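Side-chain contacts in Bd3459 (Bdellovibrio bacteriovorus, PDB 5CEC), which is a predatory endopeptidase of the penicillin-binding S13 family, probably cutting peptidoglycan cross-links, and is complexed here with its ankyrin-repeat immunity protein Bd3460: residues V371-N375 / G376-F380; N404-S407 / Q408-Q412; C45-A48 / A49-T53; F66-A69 / S70-K73. The protein carries 1 engineered substitution. All coordinates share one frame; numbering follows the deposited sequence.

Interaction 1: residues V371-N375 / G376-F380; sequences VSTKN and GEIYF
Val371 and Ile378 face each other as a hydrogen-bonded antiparallel pair, and their nonpolar side chains lie on the same face of the sheet. Val371 CG2 comes against Ile378 CB at 3.8 Å. The other Val371 methyl, CG1, set beside the backbone N by a chi1 of -65°, instead meets the Phe380 ring, 3.8 Å from CE2. Farther toward the turn, Thr373 CG2 and Ile378 CD1 approach to 3.9 Å, the two side chains crossing at about a right angle. The whole belongs to a beta hairpin: strands 364-373 and 376-385 are joined by a type I turn from Thr373 to Gly376, and helix 394-411 lies over the Val371 and Phe380 face. Backbone bonds zip the strands together, with Val371 N to Ile378 O and Ile378 N to Val371 O both 2.8 Å long. The turn is closed by Gly376 N to Thr373 O and by a doubly used acceptor, Gly376 O. Thr373 N reaches that oxygen at 3.0 Å from above the carbonyl plane, whereas Thr373 OG1 donates to Gly376 O at 2.8 Å on a lone pair in the plane. Gly376 itself takes a positive phi of 113° as the chain leaves the turn.

Interaction 2: residues N404-S407 / Q408-Q412; sequences NKVS and QLINQ
Val406 and Ile410, one helical turn apart, show how a single turn can combine main-chain bonding with side-chain contact. Ile410 N donates to Val406 O at 3.0 Å, and the side chain of Ile410 folds back beside that bond: with chi1 at -70°, its CG1 lies 3.5 Å from Val406 O. Ile410 CD1 stands a loose 4.4 Å from Val406 CG1. Both residues, with Leu409, cover the hydrophobic side of the hairpin around Val371 and Phe380. The backbone ladder continues through Gln408 N to Asn404 O, Leu409 N to Lys405 O at 3.1 Å, and Asn411 N to Ser407 O at 2.9 Å.

The polar side chains leave on another flank. The Asn411 amide carbon CG sits 3.3 Å from Ser407 O, while ND2 donates to Arg173 O of the Bd3460 chain. Gln408 extends away from the backbone N (chi1 -174°), bends at chi2 (61°), and sends NE2 to Ala207 O of Bd3460. Ser407 OG turns back to Lys403 O, and Tyr174 of Bd3460 packs on Ser407 and Gln408. This is an amphipathic alpha helix near its C-terminal end, one side laid on a beta sheet and the other serving as binding surface for the ankyrin-repeat immunity protein.

Interaction 3: residues C45-A48 / A49-T53; sequences CHMA and ANSKT
A type I beta turn from Ala48 to Ser51 follows directly on strand 40-48, and it is closed by one main-chain bond: Ser51 N donates to Ala48 O over 3.1 Å, with an N-H...O angle of 158°. Ser51 CB also presses close to the same oxygen, 3.3 Å from Ala48 O, and its other neighbour is Met47, whose CG lies 4.0 Å away from that CB. Met47 reaches this place because CG extends away from its backbone N (chi1 -174°); the chain then bends at its last torsion, and the buried side chain is covered by Ile311 and Tyr315 of helix 307-322.

Strand 40-48 sits beside strand 376-385 in the antiparallel sheet, and the turn remains tied to this neighbour, as Ala49 pairs through its backbone with Glu377. Upstream, Cys45 forms a disulfide with Cys307, which joins the strand to the start of helix 307-322. At the exposed corner of the turn, Asn50 holds CG between its backbone N and carbonyl carbon (chi1 66°). This brings OD1 back across the turn to 3.7 Å from Ala48 CB, a van der Waals approach. Ser51 OG, for its part, makes a weak hydrogen bond to Gln54 N, where the chain runs on toward strand 57-58.

Interaction 4: residues F66-A69 / S70-K73; sequences FPLA and SISK
Leu68 points its side chain into the first turn of the chain that follows it, touching Ile71 and Ser72 together. At the root, Leu68 CB lies 3.8 Å from Ile71 CG1 and 3.6 Å from Ser72 OG. CG, set beside the backbone N by a chi1 of -58°, carries the two methyls apart: Leu68 CD1 leans toward the hydroxyl, 3.9 Å from Ser72 OG, while Leu68 CD2 ends 4.1 Å from Ile71 CD1. The Leu68 and Ile71 side chains cross at roughly a right angle, and Ile71 CG1 is also drawn in over the backbone, 3.3 Å from Leu68 O.

Ser70 and Lys73 form the SxxK pattern at the start of a helix, consistent with the active-site serine and lysine of penicillin-binding enzymes. Lys73 NZ donates to Ser70 OG at 2.7 Å and also to Asn253 OD1 and Ser290 O. A sulfate ion, probably from the crystallisation liquor, bonds to Ser70 OG and lies in this pocket.

The turn leading into the helix is gripped at Ala69 O, which accepts two bonds from one residue. Ser72 OG donates to Ala69 O at 2.8 Å, nearly in line with the carbonyl (C=O...O angle 164°), and Ser72 N adds a bond tilted from the carbonyl plane. The same hydroxyl meets Asn303 ND2, a residue next to the strand that pairs with strand 65-67.

Overall arrangement
Interactions 1, 2 and 3 touch one another, while interaction 4 touches none of them, its centre 21 to 22 Å from theirs. Helix 394-411 of interaction 2 packs on the hairpin of interaction 1, with Val406 CG1 3.6 Å from Val371 CG1, so the two share a nonpolar layer. Interactions 1 and 3 instead lie side by side within one sheet, strand 376-385 bonding to strand 40-48 through main-chain atoms. Interaction 3 is the surface case, and interaction 1 is only partly buried. Interactions 2 and 4 are both buried, yet differ: the former is closed partly by Bd3460, whereas the latter joins a Leu68–Ile71 apolar contact to hydrogen bonds at Ala69 O and beside the Ser70–Lys73 pair.

Interaction 1: residues V371-N375 / G376-F380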
loop_
_atom_site.group_PDB
_atom_site.type_symbol
_atom_site.label_atom_id
_atom_site.label_comp_id
_atom_site.label_asym_id
_atom_site.label_seq_id
_atom_site.Cartn_x
_atom_site.Cartn_y
_atom_site.Cartn_z
ATOM N N VAL A 371 -6.689 -16.743 0.279
ATOM C CA VAL A 371 -7.507 -16.928 -0.907
ATOM C C VAL A 371 -8.775 -17.684 -0.546
ATOM O O VAL A 371 -8.730 -18.637 0.236
ATOM C CB VAL A 371 -6.743 -17.651 -2.055
ATOM C CG1 VAL A 371 -5.577 -16.804 -2.581
ATOM C CG2 VAL A 371 -6.242 -19.031 -1.671
ATOM N N SER A 372 -9.907 -17.219 -1.093
ATOM C CA SER A 372 -11.201 -17.835 -0.912
ATOM C C SER A 372 -11.429 -18.659 -2.174
ATOM O O SER A 372 -11.450 -18.127 -3.286
ATOM C CB SER A 372 -12.279 -16.774 -0.745
ATOM O OG SER A 372 -13.554 -17.379 -0.673
ATOM N N THR A 373 -11.525 -19.961 -1.976
ATOM C CA THR A 373 -11.665 -20.930 -3.066
ATOM C C THR A 373 -12.948 -21.737 -2.922
ATOM O O THR A 373 -13.604 -21.683 -1.881
ATOM C CB THR A 373 -10.430 -21.861 -3.117
ATOM O OG1 THR A 373 -10.494 -22.830 -2.059
ATOM C CG2 THR A 373 -9.113 -21.068 -2.988
ATOM N N LYS A 374 -13.290 -22.514 -3.960
ATOM C CA LYS A 374 -14.370 -23.495 -3.870
ATOM C C LYS A 374 -14.184 -24.410 -2.666
ATOM O O LYS A 374 -15.152 -24.759 -2.025
ATOM C CB LYS A 374 -14.448 -24.334 -5.149
ATOM C CG LYS A 374 -15.637 -25.286 -5.239
ATOM C CD LYS A 374 -15.857 -25.767 -6.670
ATOM C CE LYS A 374 -16.348 -24.635 -7.583
ATOM N NZ LYS A 374 -17.214 -25.105 -8.707
ATOM N N ASN A 375 -12.939 -24.770 -2.360
ATOM C CA ASN A 375 -12.605 -25.567 -1.173
ATOM C C ASN A 375 -12.462 -24.845 0.172
ATOM O O ASN A 375 -12.246 -25.525 1.187
ATOM C CB ASN A 375 -11.303 -26.309 -1.379
ATOM C CG ASN A 375 -11.390 -27.374 -2.438
ATOM O OD1 ASN A 375 -12.464 -27.679 -2.965
ATOM N ND2 ASN A 375 -10.240 -27.952 -2.766
ATOM N N GLY A 376 -12.655 -23.536 0.216
ATOM C CA GLY A 376 -12.549 -22.764 1.452
ATOM C C GLY A 376 -11.368 -21.801 1.469
ATOM O O GLY A 376 -10.701 -21.551 0.447
ATOM N N GLU A 377 -11.149 -21.245 2.654
ATOM C CA GLU A 377 -10.202 -20.180 2.874
ATOM C C GLU A 377 -8.835 -20.804 3.064
ATOM O O GLU A 377 -8.673 -21.714 3.870
ATOM C CB GLU A 377 -10.580 -19.403 4.127
ATOM C CG GLU A 377 -9.617 -18.296 4.513
ATOM C CD GLU A 377 -9.887 -17.653 5.874
ATOM O OE1 GLU A 377 -10.706 -18.146 6.668
ATOM O OE2 GLU A 377 -9.242 -16.646 6.167
ATOM N N ILE A 378 -7.850 -20.332 2.313
ATOM C CA ILE A 378 -6.489 -20.855 2.391
ATOM C C ILE A 378 -5.526 -19.704 2.658
ATOM O O ILE A 378 -5.513 -18.706 1.920
ATOM C CB ILE A 378 -6.077 -21.582 1.114
ATOM C CG1 ILE A 378 -7.092 -22.651 0.717
ATOM C CG2 ILE A 378 -4.681 -22.190 1.256
ATOM C CD1 ILE A 378 -6.834 -23.229 -0.624
ATOM N N TYR A 379 -4.684 -19.830 3.691
ATOM C CA TYR A 379 -3.613 -18.852 3.929
ATOM C C TYR A 379 -2.415 -19.140 3.038
ATOM O O TYR A 379 -2.102 -20.302 2.747
ATOM C CB TYR A 379 -3.121 -18.922 5.391
ATOM C CG TYR A 379 -4.213 -18.760 6.419
ATOM C CD1 TYR A 379 -5.035 -17.638 6.410
ATOM C CD2 TYR A 379 -4.441 -19.722 7.406
ATOM C CE1 TYR A 379 -6.041 -17.476 7.334
ATOM C CE2 TYR A 379 -5.442 -19.561 8.339
ATOM C CZ TYR A 379 -6.258 -18.454 8.295
ATOM O OH TYR A 379 -7.277 -18.307 9.210
ATOM N N PHE A 380 -1.741 -18.090 2.583
ATOM C CA PHE A 380 -0.545 -18.271 1.782
ATOM C C PHE A 380 0.474 -17.192 2.073
ATOM O O PHE A 380 0.134 -16.112 2.554
ATOM C CB PHE A 380 -0.909 -18.237 0.274
ATOM C CG PHE A 380 -1.236 -16.864 -0.238
ATOM C CD1 PHE A 380 -0.230 -16.033 -0.687
ATOM C CD2 PHE A 380 -2.541 -16.368 -0.192
ATOM C CE1 PHE A 380 -0.519 -14.746 -1.105
ATOM C CE2 PHE A 380 -2.818 -15.089 -0.587
ATOM C CZ PHE A 380 -1.811 -14.288 -1.047
#

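Interaction 2: residues N404-S407 / Q408-Q412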
loop_
_atom_site.group_PDB
_atom_site.type_symbol
_atom_site.label_atom_id
_atom_site.label_comp_id
_atom_site.label_asym_id
_atom_site.label_seq_id
_atom_site.Cartn_x
_atom_site.Cartn_y
_atom_site.Cartn_z
ATOM N N ASN A 404 0.903 -15.358 -10.495
ATOM C CA ASN A 404 0.677 -16.655 -11.150
ATOM C C ASN A 404 0.743 -17.797 -10.169
ATOM O O ASN A 404 -0.048 -18.732 -10.289
ATOM C CB ASN A 404 1.623 -16.847 -12.339
ATOM C CG ASN A 404 1.340 -15.859 -13.500
ATOM O OD1 ASN A 404 0.323 -15.177 -13.529
ATOM N ND2 ASN A 404 2.209 -15.822 -14.450
ATOM N N LYS A 405 1.651 -17.725 -9.200
ATOM C CA LYS A 405 1.730 -18.798 -8.175
ATOM C C LYS A 405 0.470 -18.820 -7.291
ATOM O O LYS A 405 -0.071 -19.895 -6.952
ATOM C CB LYS A 405 2.979 -18.624 -7.301
ATOM C CG LYS A 405 4.284 -18.972 -8.011
ATOM C CD LYS A 405 5.478 -18.642 -7.153
ATOM C CE LYS A 405 6.787 -18.794 -7.873
ATOM N NZ LYS A 405 7.000 -20.218 -8.281
ATOM N N VAL A 406 -0.012 -17.640 -6.909
ATOM C CA VAL A 406 -1.243 -17.592 -6.112
ATOM C C VAL A 406 -2.435 -18.056 -6.957
ATOM O O VAL A 406 -3.307 -18.791 -6.466
ATOM C CB VAL A 406 -1.466 -16.193 -5.510
ATOM C CG1 VAL A 406 -2.790 -16.133 -4.748
ATOM C CG2 VAL A 406 -0.285 -15.858 -4.617
ATOM N N SER A 407 -2.458 -17.686 -8.234
ATOM C CA SER A 407 -3.545 -18.111 -9.116
ATOM C C SER A 407 -3.550 -19.634 -9.257
ATOM O O SER A 407 -4.612 -20.278 -9.252
ATOM C CB SER A 407 -3.415 -17.444 -10.477
ATOM O OG SER A 407 -3.520 -16.052 -10.347
ATOM N N GLN A 408 -2.362 -20.225 -9.358
ATOM C CA GLN A 408 -2.230 -21.690 -9.453
ATOM C C GLN A 408 -2.800 -22.340 -8.196
ATOM O O GLN A 408 -3.517 -23.354 -8.293
ATOM C CB GLN A 408 -0.761 -22.084 -9.655
ATOM C CG GLN A 408 -0.518 -23.567 -9.902
ATOM C CD GLN A 408 -1.211 -24.078 -11.164
ATOM O OE1 GLN A 408 -1.230 -23.423 -12.201
ATOM N NE2 GLN A 408 -1.792 -25.252 -11.070
ATOM N N LEU A 409 -2.473 -21.778 -7.026
ATOM C CA LEU A 409 -3.019 -22.289 -5.770
ATOM C C LEU A 409 -4.550 -22.277 -5.753
ATOM O O LEU A 409 -5.209 -23.244 -5.319
ATOM C CB LEU A 409 -2.430 -21.517 -4.572
ATOM C CG LEU A 409 -2.965 -21.889 -3.190
ATOM C CD1 LEU A 409 -2.621 -23.333 -2.821
ATOM C CD2 LEU A 409 -2.406 -20.939 -2.147
ATOM N N ILE A 410 -5.121 -21.198 -6.257
ATOM C CA ILE A 410 -6.574 -21.106 -6.371
ATOM C C ILE A 410 -7.141 -22.162 -7.346
ATOM O O ILE A 410 -8.134 -22.827 -7.019
ATOM C CB ILE A 410 -6.992 -19.661 -6.799
ATOM C CG1 ILE A 410 -6.741 -18.687 -5.653
ATOM C CG2 ILE A 410 -8.472 -19.633 -7.185
ATOM C CD1 ILE A 410 -6.797 -17.240 -6.073
ATOM N N ASN A 411 -6.495 -22.318 -8.504
ATOM C CA ASN A 411 -6.881 -23.300 -9.528
ATOM C C ASN A 411 -6.971 -24.686 -8.913
ATOM O O ASN A 411 -7.912 -25.451 -9.184
ATOM C CB ASN A 411 -5.823 -23.415 -10.679
ATOM C CG ASN A 411 -5.802 -22.240 -11.643
ATOM O OD1 ASN A 411 -6.723 -21.412 -11.697
ATOM N ND2 ASN A 411 -4.700 -22.169 -12.450
ATOM N N GLN A 412 -5.976 -25.016 -8.086
ATOM C CA GLN A 412 -5.860 -26.343 -7.485
ATOM C C GLN A 412 -6.814 -26.583 -6.331
ATOM O O GLN A 412 -6.924 -27.715 -5.840
ATOM C CB GLN A 412 -4.424 -26.590 -7.051
ATOM C CG GLN A 412 -3.524 -26.715 -8.256
ATOM C CD GLN A 412 -2.061 -26.778 -7.904
ATOM O OE1 GLN A 412 -1.648 -26.366 -6.823
ATOM N NE2 GLN A 412 -1.267 -27.296 -8.815
#

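Interaction 3: residues C45-A48 / A49-T53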
loop_
_atom_site.group_PDB
_atom_site.type_symbol
_atom_site.label_atom_id
_atom_site.label_comp_id
_atom_site.label_asym_id
_atom_site.label_seq_id
_atom_site.Cartn_x
_atom_site.Cartn_y
_atom_site.Cartn_z
ATOM N N CYS A 45 4.555 -21.023 0.908
ATOM C CA CYS A 45 3.882 -21.961 1.796
ATOM C C CYS A 45 2.378 -21.612 1.846
ATOM O O CYS A 45 1.959 -20.515 1.475
ATOM C CB CYS A 45 4.579 -22.028 3.217
ATOM S SG CYS A 45 4.684 -20.396 3.996
ATOM N N HIS A 46 1.575 -22.557 2.307
ATOM C CA HIS A 46 0.147 -22.363 2.431
ATOM C C HIS A 46 -0.457 -23.302 3.479
ATOM O O HIS A 46 0.148 -24.305 3.831
ATOM C CB HIS A 46 -0.546 -22.557 1.083
ATOM C CG HIS A 46 -0.563 -23.958 0.583
ATOM N ND1 HIS A 46 0.466 -24.511 -0.134
ATOM C CD2 HIS A 46 -1.494 -24.933 0.725
ATOM C CE1 HIS A 46 0.154 -25.750 -0.459
ATOM N NE2 HIS A 46 -1.023 -26.039 0.065
ATOM N N MET A 47 -1.671 -23.004 3.949
ATOM C CA MET A 47 -2.354 -23.902 4.876
ATOM C C MET A 47 -3.839 -23.589 4.794
ATOM O O MET A 47 -4.213 -22.417 4.885
ATOM C CB MET A 47 -1.876 -23.698 6.319
ATOM C CG MET A 47 -2.449 -24.717 7.289
ATOM S SD MET A 47 -1.942 -24.404 8.973
ATOM C CE MET A 47 -3.132 -23.083 9.277
ATOM N N ALA A 48 -4.690 -24.620 4.691
ATOM C CA ALA A 48 -6.142 -24.380 4.751
ATOM C C ALA A 48 -6.481 -23.836 6.143
ATOM O O ALA A 48 -5.961 -24.327 7.155
ATOM C CB ALA A 48 -6.911 -25.659 4.485
ATOM N N ALA A 49 -7.366 -22.847 6.210
ATOM C CA ALA A 49 -7.724 -22.205 7.492
ATOM C C ALA A 49 -8.346 -23.158 8.497
ATOM O O ALA A 49 -8.161 -23.027 9.727
ATOM C CB ALA A 49 -8.659 -21.030 7.238
ATOM N N ASN A 50 -9.096 -24.111 7.966
ATOM C CA ASN A 50 -9.773 -25.108 8.764
ATOM C C ASN A 50 -8.941 -26.385 9.024
ATOM O O ASN A 50 -9.478 -27.392 9.490
ATOM C CB ASN A 50 -11.102 -25.473 8.081
ATOM C CG ASN A 50 -10.908 -26.171 6.737
ATOM O OD1 ASN A 50 -9.826 -26.705 6.429
ATOM N ND2 ASN A 50 -11.941 -26.144 5.910
ATOM N N SER A 51 -7.646 -26.373 8.716
ATOM C CA SER A 51 -6.799 -27.544 8.919
ATOM C C SER A 51 -6.877 -28.099 10.352
ATOM O O SER A 51 -6.687 -27.350 11.312
ATOM C CB SER A 51 -5.351 -27.173 8.643
ATOM O OG SER A 51 -4.513 -28.248 9.006
ATOM N N LYS A 52 -7.165 -29.396 10.480
ATOM C CA LYS A 52 -7.183 -30.068 11.795
ATOM C C LYS A 52 -5.779 -30.241 12.379
ATOM O O LYS A 52 -5.581 -30.114 13.595
ATOM C CB LYS A 52 -7.850 -31.445 11.693
ATOM C CG LYS A 52 -9.317 -31.415 11.283
ATOM C CD LYS A 52 -9.944 -32.800 11.420
ATOM C CE LYS A 52 -11.382 -32.847 10.929
ATOM N NZ LYS A 52 -11.450 -32.967 9.447
ATOM N N THR A 53 -4.814 -30.548 11.511
ATOM C CA THR A 53 -3.442 -30.805 11.930
ATOM C C THR A 53 -2.677 -29.486 12.081
ATOM O O THR A 53 -1.676 -29.436 12.782
ATOM C CB THR A 53 -2.707 -31.731 10.916
ATOM O OG1 THR A 53 -2.354 -30.995 9.733
ATOM C CG2 THR A 53 -3.588 -32.931 10.521
#

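Interaction 4: residues F66-A69 / S70-K73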
loop_
_atom_site.group_PDB
_atom_site.type_symbol
_atom_site.label_atom_id
_atom_site.label_comp_id
_atom_site.label_asym_id
_atom_site.label_seq_id
_atom_site.Cartn_x
_atom_site.Cartn_y
_atom_site.Cartn_z
ATOM N N PHE A 66 13.784 -14.908 5.442
ATOM C CA PHE A 66 14.005 -14.062 4.255
ATOM C C PHE A 66 13.473 -12.662 4.517
ATOM O O PHE A 66 12.612 -12.479 5.395
ATOM C CB PHE A 66 13.315 -14.633 3.024
ATOM C CG PHE A 66 13.830 -15.972 2.619
ATOM C CD1 PHE A 66 15.103 -16.083 2.064
ATOM C CD2 PHE A 66 13.094 -17.128 2.867
ATOM C CE1 PHE A 66 15.595 -17.301 1.689
ATOM C CE2 PHE A 66 13.592 -18.350 2.491
ATOM C CZ PHE A 66 14.840 -18.444 1.918
ATOM N N PRO A 67 13.949 -11.670 3.751
ATOM C CA PRO A 67 13.381 -10.328 3.876
ATOM C C PRO A 67 11.890 -10.299 3.551
ATOM O O PRO A 67 11.472 -10.915 2.576
ATOM C CB PRO A 67 14.171 -9.514 2.871
ATOM C CG PRO A 67 15.433 -10.260 2.640
ATOM C CD PRO A 67 15.060 -11.709 2.780
ATOM N N LEU A 68 11.132 -9.623 4.397
ATOM C CA LEU A 68 9.681 -9.565 4.252
ATOM C C LEU A 68 9.179 -8.356 3.491
ATOM O O LEU A 68 8.060 -8.364 2.959
ATOM C CB LEU A 68 9.046 -9.534 5.635
ATOM C CG LEU A 68 9.358 -10.695 6.583
ATOM C CD1 LEU A 68 8.601 -10.516 7.887
ATOM C CD2 LEU A 68 8.967 -12.011 5.919
ATOM N N ALA A 69 9.939 -7.276 3.538
ATOM C CA ALA A 69 9.422 -5.981 3.073
ATOM C C ALA A 69 8.097 -5.680 3.785
ATOM O O ALA A 69 7.935 -6.046 4.957
ATOM C CB ALA A 69 9.300 -5.934 1.542
ATOM N N SER A 70 7.127 -5.075 3.097
ATOM C CA SER A 70 5.940 -4.578 3.777
ATOM C C SER A 70 4.937 -5.651 4.202
ATOM O O SER A 70 3.967 -5.311 4.877
ATOM C CB SER A 70 5.237 -3.468 2.970
ATOM O OG SER A 70 5.985 -2.258 3.016
ATOM N N ILE A 71 5.136 -6.936 3.894
ATOM C CA ILE A 71 4.305 -7.927 4.600
ATOM C C ILE A 71 4.596 -7.945 6.093
ATOM O O ILE A 71 3.756 -8.391 6.886
ATOM C CB ILE A 71 4.288 -9.323 3.971
ATOM C CG1 ILE A 71 5.583 -10.104 4.258
ATOM C CG2 ILE A 71 3.906 -9.245 2.517
ATOM C CD1 ILE A 71 5.572 -11.525 3.705
ATOM N N SER A 72 5.715 -7.358 6.502
ATOM C CA SER A 72 5.937 -7.038 7.906
ATOM C C SER A 72 4.726 -6.361 8.560
ATOM O O SER A 72 4.468 -6.510 9.746
ATOM C CB SER A 72 7.111 -6.065 8.064
ATOM O OG SER A 72 8.334 -6.632 7.713
ATOM N N LYS A 73 4.025 -5.532 7.776
ATOM C CA LYS A 73 2.876 -4.783 8.331
ATOM C C LYS A 73 1.748 -5.690 8.802
ATOM O O LYS A 73 0.990 -5.287 9.664
ATOM C CB LYS A 73 2.397 -3.721 7.337
ATOM C CG LYS A 73 3.449 -2.687 6.978
ATOM C CD LYS A 73 2.884 -1.570 6.128
ATOM C CE LYS A 73 3.870 -0.448 5.915
ATOM N NZ LYS A 73 4.997 -0.822 5.040
#